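Local coordinates for protein Nrps/pks (PDB 4OPE) that probably catalyses decarboxylative Claisen condensation, extending a polyketide chain, as the ketosynthase domain KS7 of OzmH in oxazolomycin biosynthesis, at residues Thr101-Leu106 with Thr111-Leu116; Met79-Ser84 with Ile97-Val102. All blocks are in the same frame, centred on the assembly; numbering follows the deposited sequence. Where two conformers were deposited one is given.

Contact 1 of 2, residues Thr101-Leu106 with Thr111-Leu116; sequences TVWHLL and TSRAAL
The Trp103 indole turns an edge to Arg113, whose guanidinium presents a face: Trp103 CZ3 lies over that face, 3.9 Å from Arg113 NE, while NE sits near the plane of the indole at its rim. The two planes stand 71° apart. With CG anti to the backbone N (chi1 -173°), the indole end of Trp103 comes nearer to Arg113 than its CB does. The arginine's charge is answered outside the two segments, by a salt bridge from NH2 to Glu492, a hydrogen bond from NH1 to Phe162 O and a cation-pi contact with the Phe162 ring. Phe570 also meets the indole edge-to-face.

Next to the flat groups the packing is aliphatic. Leu106 CG rests 3.8 Å from Thr111 CG2, and its CD1 lies 4.1 Å from Leu116 CD1; Phe165 touches both leucines. Thr111 OG1 is anti to the backbone N, leaving CG2, the methyl branch, to face Leu106. One backbone bond joins the segments: Thr111 N gives its hydrogen to Leu106 O at 3.0 Å, nearly straight at 161°.

Beyond it, Ser112 OG accepts from Ala115 N at 3.0 Å, a capping bond with Ser112 at the N-cap of a short, weakly bonded helical turn. Together these features form a short connection from the end of helix 93-108 into the N-capped turn at 113-116, in the N-terminal half of the thiolase-type ketosynthase fold, on the way to sheet strand 121-126.

Contact 2 of 2, residues Met79-Ser84 with Ile97-Val102; sequences MFFRMS and IFLQTV
Phe81 lays one face of its ring against Leu99, joining the loop ahead of helix 85-90 to helix 93-108 in the N-terminal half of a thiolase-fold ketosynthase. The loop bends through a type I beta turn from Met79 to Arg82, and Phe81, inside that turn, points its side chain at the helix.

The ring contact is CH-pi. Leu99 CB stands 4.2 Å from the centroid of the Phe81 ring and 18° off its normal, displaced toward the CE1-CZ rim. On the opposite face Phe80 CD1 sits over the ring centre, 3.6 Å above the plane, so Phe80 and Leu99 lie on opposite faces of the ring. Phe162 from helix 152-163 adds an edge-to-face partner.

Further apolar packing lies beside the CH-pi contact. Both methyls of Leu99 extend along the ring: CD1 lies 4.1 Å from Phe81 CG, and CD2 is as close to CD1 and CE1 of the same ring. Met83, a selenomethionine here, only grazes Leu99, its CE being 4.5 Å from Leu99 CD1; Phe76 of strand 75-76 touches both residues.

Gln100 contributes its aliphatic part. CG is anti to the carbonyl carbon (chi1 -58°), and the chain then runs extended, crossing the Phe81 side chain at about a right angle, with Gln100 CG 3.8 Å from Phe81 CE2.

In the fold
Both contacts are buried and lean on helix 93-108, whose Thr101 and Val102 belong to both; their centres lie about 13 Å apart. Contact 2 uses the earlier part of the helix, contact 1 its later turns. They meet where Trp103 CH2 of contact 1 packs 3.7 Å from Phe80 CZ of contact 2, the two rings edge-to-face, and Phe162 and Phe570 take part around both. Their chemistry differs: 79-84 meets 97-102 through apolar and CH-pi packing, whereas 111-116, only a few residues beyond 101-106 along the chain, adds a backbone hydrogen bond and a partly exposed arginine paired with Glu492. Contact 1 lies somewhat nearer the chain's centre.

Contact 1 of 2, residues Thr101-Leu106 with Thr111-Leu116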
# COMPACT_ATOMS: atom_id res chain seq x y z
N THR A 101 3.45 -14.99 11.63
CA THR A 101 4.32 -13.94 12.11
C THR A 101 3.57 -13.02 13.05
O THR A 101 4.04 -12.71 14.14
CB THR A 101 4.87 -13.14 10.93
OG1 THR A 101 5.69 -14.02 10.14
CG2 THR A 101 5.65 -11.93 11.38
N VAL A 102 2.38 -12.62 12.69
CA VAL A 102 1.64 -11.72 13.59
C VAL A 102 1.33 -12.40 14.90
O VAL A 102 1.45 -11.79 15.97
CB VAL A 102 0.40 -11.13 12.95
CG1 VAL A 102 -0.36 -10.28 13.94
CG2 VAL A 102 0.83 -10.28 11.76
N TRP A 103 0.95 -13.66 14.83
CA TRP A 103 0.73 -14.43 16.06
C TRP A 103 1.99 -14.37 16.93
O TRP A 103 1.90 -14.08 18.14
CB TRP A 103 0.39 -15.90 15.78
CG TRP A 103 -0.00 -16.58 17.05
CD1 TRP A 103 0.81 -17.26 17.91
CD2 TRP A 103 -1.31 -16.60 17.63
NE1 TRP A 103 0.08 -17.73 19.00
CE2 TRP A 103 -1.22 -17.32 18.86
CE3 TRP A 103 -2.55 -16.09 17.23
CZ2 TRP A 103 -2.32 -17.51 19.69
CZ3 TRP A 103 -3.66 -16.30 18.06
CH2 TRP A 103 -3.53 -17.00 19.27
N HIS A 104 3.16 -14.65 16.34
CA HIS A 104 4.36 -14.66 17.13
C HIS A 104 4.74 -13.27 17.61
O HIS A 104 5.30 -13.13 18.69
CB HIS A 104 5.49 -15.30 16.39
CG HIS A 104 5.32 -16.77 16.21
ND1 HIS A 104 5.66 -17.43 15.05
CD2 HIS A 104 4.85 -17.72 17.06
CE1 HIS A 104 5.42 -18.72 15.19
NE2 HIS A 104 4.94 -18.92 16.40
N LEU A 105 4.41 -12.25 16.84
CA LEU A 105 4.64 -10.88 17.29
C LEU A 105 3.90 -10.61 18.62
O LEU A 105 4.47 -10.00 19.57
CB LEU A 105 4.17 -9.88 16.22
CG LEU A 105 4.00 -8.40 16.56
CD1 LEU A 105 5.38 -7.93 16.95
CD2 LEU A 105 3.51 -7.56 15.40
N LEU A 106 2.63 -11.01 18.69
CA LEU A 106 1.85 -10.70 19.88
C LEU A 106 2.45 -11.42 21.08
O LEU A 106 2.60 -10.85 22.17
CB LEU A 106 0.42 -11.07 19.68
CG LEU A 106 -0.50 -9.94 19.21
CD1 LEU A 106 0.12 -8.88 18.33
CD2 LEU A 106 -1.71 -10.57 18.56
N THR A 111 1.35 -10.05 24.79
CA THR A 111 -0.01 -9.65 24.69
C THR A 111 -0.80 -10.68 23.89
O THR A 111 -0.30 -11.77 23.66
CB THR A 111 -0.12 -8.24 24.06
OG1 THR A 111 -1.42 -7.71 24.32
CG2 THR A 111 0.10 -8.29 22.58
N SER A 112 -2.01 -10.30 23.48
CA SER A 112 -2.95 -11.21 22.85
C SER A 112 -4.07 -10.44 22.16
O SER A 112 -4.30 -9.26 22.46
CB SER A 112 -3.61 -12.08 23.94
OG SER A 112 -4.20 -11.25 24.93
N ARG A 113 -4.77 -11.12 21.25
CA ARG A 113 -6.01 -10.60 20.67
C ARG A 113 -6.88 -9.95 21.71
O ARG A 113 -7.31 -8.78 21.57
CB ARG A 113 -6.82 -11.73 20.07
CG ARG A 113 -6.17 -12.28 18.83
CD ARG A 113 -7.01 -13.27 18.04
NE ARG A 113 -7.14 -14.55 18.71
CZ ARG A 113 -7.81 -15.57 18.21
NH1 ARG A 113 -8.41 -15.48 17.06
NH2 ARG A 113 -7.86 -16.70 18.87
N ALA A 114 -7.17 -10.72 22.77
CA ALA A 114 -8.08 -10.25 23.84
C ALA A 114 -7.55 -9.06 24.62
O ALA A 114 -8.28 -8.16 24.92
CB ALA A 114 -8.44 -11.39 24.78
N ALA A 115 -6.27 -9.02 24.92
CA ALA A 115 -5.72 -7.86 25.62
C ALA A 115 -5.80 -6.62 24.75
O ALA A 115 -5.95 -5.52 25.26
CB ALA A 115 -4.26 -8.14 26.02
N LEU A 116 -5.68 -6.81 23.45
CA LEU A 116 -5.70 -5.70 22.49
C LEU A 116 -7.06 -5.27 22.06
O LEU A 116 -7.18 -4.26 21.38
CB LEU A 116 -4.92 -6.06 21.21
CG LEU A 116 -3.42 -5.99 21.40
CD1 LEU A 116 -2.67 -6.57 20.20
CD2 LEU A 116 -3.02 -4.56 21.64

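Contact 2 of 2, residues Met79-Ser84 with Ile97-Val102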
# COMPACT_ATOMS: atom_id res chain seq x y z
N MSE A 79 -6.09 -25.18 10.19
CA MSE A 79 -7.13 -25.46 11.18
C MSE A 79 -7.04 -24.42 12.25
O MSE A 79 -8.06 -24.04 12.83
CB MSE A 79 -7.05 -26.86 11.78
CG MSE A 79 -7.25 -28.02 10.79
SE MSE A 79 -8.93 -27.97 9.71
CE MSE A 79 -8.13 -28.47 7.97
N PHE A 80 -5.83 -23.94 12.53
CA PHE A 80 -5.61 -22.97 13.60
C PHE A 80 -6.28 -21.72 13.15
O PHE A 80 -7.03 -21.10 13.90
CB PHE A 80 -4.10 -22.74 13.89
CG PHE A 80 -3.83 -21.78 15.01
CD1 PHE A 80 -3.99 -20.41 14.84
CD2 PHE A 80 -3.40 -22.24 16.24
CE1 PHE A 80 -3.73 -19.52 15.87
CE2 PHE A 80 -3.13 -21.36 17.27
CZ PHE A 80 -3.30 -19.99 17.09
N PHE A 81 -6.05 -21.39 11.91
CA PHE A 81 -6.61 -20.16 11.35
C PHE A 81 -7.99 -20.27 10.71
O PHE A 81 -8.35 -19.39 9.98
CB PHE A 81 -5.61 -19.54 10.38
CG PHE A 81 -4.36 -19.09 11.07
CD1 PHE A 81 -4.38 -17.95 11.87
CD2 PHE A 81 -3.22 -19.83 10.98
CE1 PHE A 81 -3.24 -17.54 12.54
CE2 PHE A 81 -2.09 -19.42 11.63
CZ PHE A 81 -2.09 -18.28 12.41
N ARG A 82 -8.74 -21.34 11.01
CA ARG A 82 -10.13 -21.49 10.56
C ARG A 82 -10.28 -21.38 9.05
O ARG A 82 -11.10 -20.62 8.53
CB ARG A 82 -11.05 -20.48 11.28
CG ARG A 82 -11.09 -20.67 12.79
CD ARG A 82 -12.33 -20.02 13.41
NE ARG A 82 -12.25 -19.99 14.86
CZ ARG A 82 -12.80 -20.89 15.65
NH1 ARG A 82 -12.65 -20.81 16.97
NH2 ARG A 82 -13.50 -21.87 15.11
N MSE A 83 -9.50 -22.14 8.34
CA MSE A 83 -9.61 -22.15 6.90
C MSE A 83 -9.40 -23.58 6.49
O MSE A 83 -8.78 -24.37 7.18
CB MSE A 83 -8.71 -21.05 6.33
CG MSE A 83 -7.43 -21.55 5.64
SE MSE A 83 -6.27 -20.13 4.83
CE MSE A 83 -6.63 -18.65 6.06
N SER A 84 -10.00 -23.92 5.37
CA SER A 84 -9.86 -25.24 4.79
C SER A 84 -8.47 -25.43 4.23
O SER A 84 -7.81 -24.48 3.80
CB SER A 84 -10.85 -25.38 3.64
OG SER A 84 -10.60 -24.39 2.68
N ILE A 97 2.17 -17.10 5.94
CA ILE A 97 3.31 -16.92 6.81
C ILE A 97 3.16 -15.66 7.63
O ILE A 97 3.50 -15.64 8.82
CB ILE A 97 4.58 -16.89 5.98
CG1 ILE A 97 4.84 -18.32 5.51
CG2 ILE A 97 5.74 -16.34 6.80
CD1 ILE A 97 6.07 -18.48 4.66
N PHE A 98 2.65 -14.61 7.02
CA PHE A 98 2.44 -13.41 7.76
C PHE A 98 1.43 -13.58 8.92
O PHE A 98 1.54 -12.93 9.96
CB PHE A 98 2.01 -12.30 6.82
CG PHE A 98 2.10 -10.95 7.42
CD1 PHE A 98 3.31 -10.45 7.85
CD2 PHE A 98 1.00 -10.19 7.58
CE1 PHE A 98 3.41 -9.19 8.43
CE2 PHE A 98 1.09 -8.93 8.16
CZ PHE A 98 2.30 -8.43 8.59
N LEU A 99 0.47 -14.47 8.75
CA LEU A 99 -0.45 -14.74 9.83
C LEU A 99 0.28 -15.34 11.02
O LEU A 99 0.10 -14.91 12.18
CB LEU A 99 -1.51 -15.71 9.38
CG LEU A 99 -2.77 -15.13 8.80
CD1 LEU A 99 -3.50 -16.28 8.17
CD2 LEU A 99 -3.64 -14.47 9.87
N GLN A 100 1.13 -16.32 10.76
CA GLN A 100 1.91 -16.89 11.85
C GLN A 100 2.86 -15.84 12.46
O GLN A 100 3.00 -15.79 13.68
CB GLN A 100 2.62 -18.15 11.40
CG GLN A 100 1.63 -19.21 10.88
CD GLN A 100 2.32 -20.49 10.37
OE1 GLN A 100 3.43 -20.42 9.94
NE2 GLN A 100 1.63 -21.61 10.37
N THR A 101 3.45 -14.99 11.63
CA THR A 101 4.32 -13.94 12.11
C THR A 101 3.57 -13.02 13.05
O THR A 101 4.04 -12.71 14.14
CB THR A 101 4.87 -13.14 10.93
OG1 THR A 101 5.69 -14.02 10.14
CG2 THR A 101 5.65 -11.93 11.38
N VAL A 102 2.38 -12.62 12.69
CA VAL A 102 1.64 -11.72 13.59
C VAL A 102 1.33 -12.40 14.90
O VAL A 102 1.45 -11.79 15.97
CB VAL A 102 0.40 -11.13 12.95
CG1 VAL A 102 -0.36 -10.28 13.94
CG2 VAL A 102 0.83 -10.28 11.76